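Local coordinates for protein lipase (PDB 5AH0) that hydrolyses the polyester poly(butylene adipate-co-terephthalate) and is a bacterial lipase of the alpha/beta-hydrolase clan, at residues A[260-265]-A[350-355]. Numbering follows the deposited sequence.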
loop_
_atom_site.group_PDB
_atom_site.type_symbol
_atom_site.label_atom_id
_atom_site.label_comp_id
_atom_site.label_asym_id
_atom_site.label_seq_id
_atom_site.Cartn_x
_atom_site.Cartn_y
_atom_site.Cartn_z
ATOM N N PHE A 260 6.883 -12.523 2.823
ATOM C CA PHE A 260 8.086 -12.118 2.101
ATOM C C PHE A 260 8.162 -10.595 2.009
ATOM O O PHE A 260 7.202 -9.941 1.594
ATOM C CB PHE A 260 8.108 -12.724 0.698
ATOM C CG PHE A 260 8.075 -14.218 0.684
ATOM C CD1 PHE A 260 9.244 -14.952 0.798
ATOM C CD2 PHE A 260 6.876 -14.896 0.561
ATOM C CE1 PHE A 260 9.218 -16.335 0.780
ATOM C CE2 PHE A 260 6.841 -16.275 0.548
ATOM C CZ PHE A 260 8.018 -16.996 0.660
ATOM N N SER A 261 9.320 -10.045 2.361
ATOM C CA SER A 261 9.536 -8.605 2.291
ATOM C C SER A 261 10.773 -8.271 1.462
ATOM O O SER A 261 11.860 -8.799 1.701
ATOM C CB SER A 261 9.686 -8.017 3.684
ATOM O OG SER A 261 10.931 -8.396 4.234
ATOM N N TYR A 262 10.593 -7.396 0.482
ATOM C CA TYR A 262 11.687 -6.924 -0.339
ATOM C C TYR A 262 12.058 -5.513 0.073
ATOM O O TYR A 262 11.178 -4.693 0.317
ATOM C CB TYR A 262 11.302 -6.969 -1.817
ATOM C CG TYR A 262 11.228 -8.365 -2.380
ATOM C CD1 TYR A 262 10.056 -9.103 -2.310
ATOM C CD2 TYR A 262 12.339 -8.950 -2.977
ATOM C CE1 TYR A 262 9.987 -10.386 -2.818
ATOM C CE2 TYR A 262 12.281 -10.235 -3.488
ATOM C CZ TYR A 262 11.106 -10.949 -3.408
ATOM O OH TYR A 262 11.051 -12.224 -3.919
ATOM N N SER A 263 13.357 -5.230 0.165
ATOM C CA SER A 263 13.817 -3.900 0.558
ATOM C C SER A 263 14.487 -3.173 -0.591
ATOM O O SER A 263 15.215 -3.776 -1.384
ATOM C CB SER A 263 14.776 -3.995 1.738
ATOM O OG SER A 263 14.060 -4.239 2.935
ATOM N N THR A 264 14.231 -1.872 -0.679
ATOM C CA THR A 264 14.778 -1.035 -1.746
ATOM C C THR A 264 15.689 0.043 -1.209
ATOM O O THR A 264 15.540 0.500 -0.081
ATOM C CB THR A 264 13.677 -0.344 -2.543
ATOM O OG1 THR A 264 12.820 0.354 -1.624
ATOM C CG2 THR A 264 12.865 -1.374 -3.327
ATOM N N CYS A 265 16.626 0.465 -2.040
ATOM C CA CYS A 265 17.568 1.498 -1.661
ATOM C C CYS A 265 18.085 2.127 -2.931
ATOM O O CYS A 265 18.336 1.418 -3.901
ATOM C CB CYS A 265 18.729 0.932 -0.832
ATOM S SG CYS A 265 19.755 2.243 -0.089
ATOM N N PRO A 350 16.971 -10.636 -0.208
ATOM C CA PRO A 350 18.169 -9.849 -0.519
ATOM C C PRO A 350 17.812 -8.454 -1.022
ATOM O O PRO A 350 16.850 -8.307 -1.784
ATOM C CB PRO A 350 18.843 -10.662 -1.625
ATOM C CG PRO A 350 18.414 -12.054 -1.373
ATOM C CD PRO A 350 17.012 -11.972 -0.833
ATOM N N LEU A 351 18.611 -7.461 -0.633
ATOM C CA LEU A 351 18.315 -6.057 -0.890
ATOM C C LEU A 351 18.232 -5.716 -2.371
ATOM O O LEU A 351 19.130 -6.042 -3.141
ATOM C CB LEU A 351 19.378 -5.183 -0.224
ATOM C CG LEU A 351 19.279 -3.664 -0.428
ATOM C CD1 LEU A 351 18.245 -3.025 0.503
ATOM C CD2 LEU A 351 20.648 -2.998 -0.264
ATOM N N LEU A 352 17.142 -5.066 -2.769
ATOM C CA LEU A 352 17.022 -4.526 -4.115
ATOM C C LEU A 352 17.755 -3.195 -4.164
ATOM O O LEU A 352 17.161 -2.148 -3.929
ATOM C CB LEU A 352 15.562 -4.327 -4.502
ATOM C CG LEU A 352 14.648 -5.543 -4.381
ATOM C CD1 LEU A 352 13.192 -5.142 -4.631
ATOM C CD2 LEU A 352 15.088 -6.628 -5.330
ATOM N N ASP A 353 19.045 -3.237 -4.454
ATOM C CA ASP A 353 19.867 -2.036 -4.437
ATOM C C ASP A 353 19.839 -1.278 -5.764
ATOM O O ASP A 353 19.857 -1.892 -6.827
ATOM C CB ASP A 353 21.297 -2.416 -4.074
ATOM C CG ASP A 353 22.075 -1.267 -3.480
ATOM O OD1 ASP A 353 21.449 -0.267 -3.042
ATOM O OD2 ASP A 353 23.321 -1.379 -3.436
ATOM N N THR A 354 19.835 0.054 -5.676
ATOM C CA THR A 354 19.679 0.983 -6.809
ATOM C C THR A 354 18.311 0.889 -7.467
ATOM O O THR A 354 18.143 1.290 -8.627
ATOM C CB THR A 354 20.703 0.768 -7.917
ATOM O OG1 THR A 354 20.289 -0.363 -8.695
ATOM C CG2 THR A 354 22.127 0.567 -7.341
ATOM N N ILE A 355 17.353 0.338 -6.730
ATOM C CA ILE A 355 15.956 0.325 -7.131
ATOM C C ILE A 355 15.218 1.433 -6.370
ATOM O O ILE A 355 15.131 1.372 -5.143
ATOM C CB ILE A 355 15.321 -1.043 -6.821
ATOM C CG1 ILE A 355 16.056 -2.158 -7.583
ATOM C CG2 ILE A 355 13.780 -1.045 -7.100
ATOM C CD1 ILE A 355 15.762 -2.166 -9.055
#
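Leu352 carries CG anti to its carbonyl carbon (chi1 -55°); its methyl CD1, set by chi2 at 173°, lies 3.9 Å from CB of Tyr262 and also touches the methyl CG2 of Thr264. One residue before the ladder, Leu351 has CG anti to the backbone N, and its CD1 comes up against CB of Ser263 at 3.8 Å and, more loosely, CB of Cys265. The backbones between these groups run parallel, Thr264 beside Leu352 and Cys265 beside Asp353. Leu352 bonds segment 260-265 through both its N-H and its C=O: its N-H reaches Ser263 O at 2.7 Å, while its own O accepts the longer bond from Cys265 N (3.3 Å) and a CA-H contact from Thr264. This short strand 352-353 pairs with the end of strand 258-265 in the parallel sheet characteristic of the alpha/beta-hydrolase fold; strand 346-348 pairs with an earlier part of the same strand. Beyond the ladder, the type II turn from Leu352 to Ile355 brings Thr354 N to Cys265 O, a weak bond of 2.7 Å, bent to 118° at the hydrogen. The same N-H is weakly held by OD1 of Asp353, which also lies 3.7 Å from CB of Cys265. Ile355 crosses Thr264 at about a right angle, CG2 to CG2 at 3.9 Å, and its carbonyl O sits 3.4 Å from CB of Thr264. The hydroxyl of Thr264 is hydrogen-bonded to Asp315, and the ring of Tyr262 meets Trp372 of helix 370-380 edge-to-face.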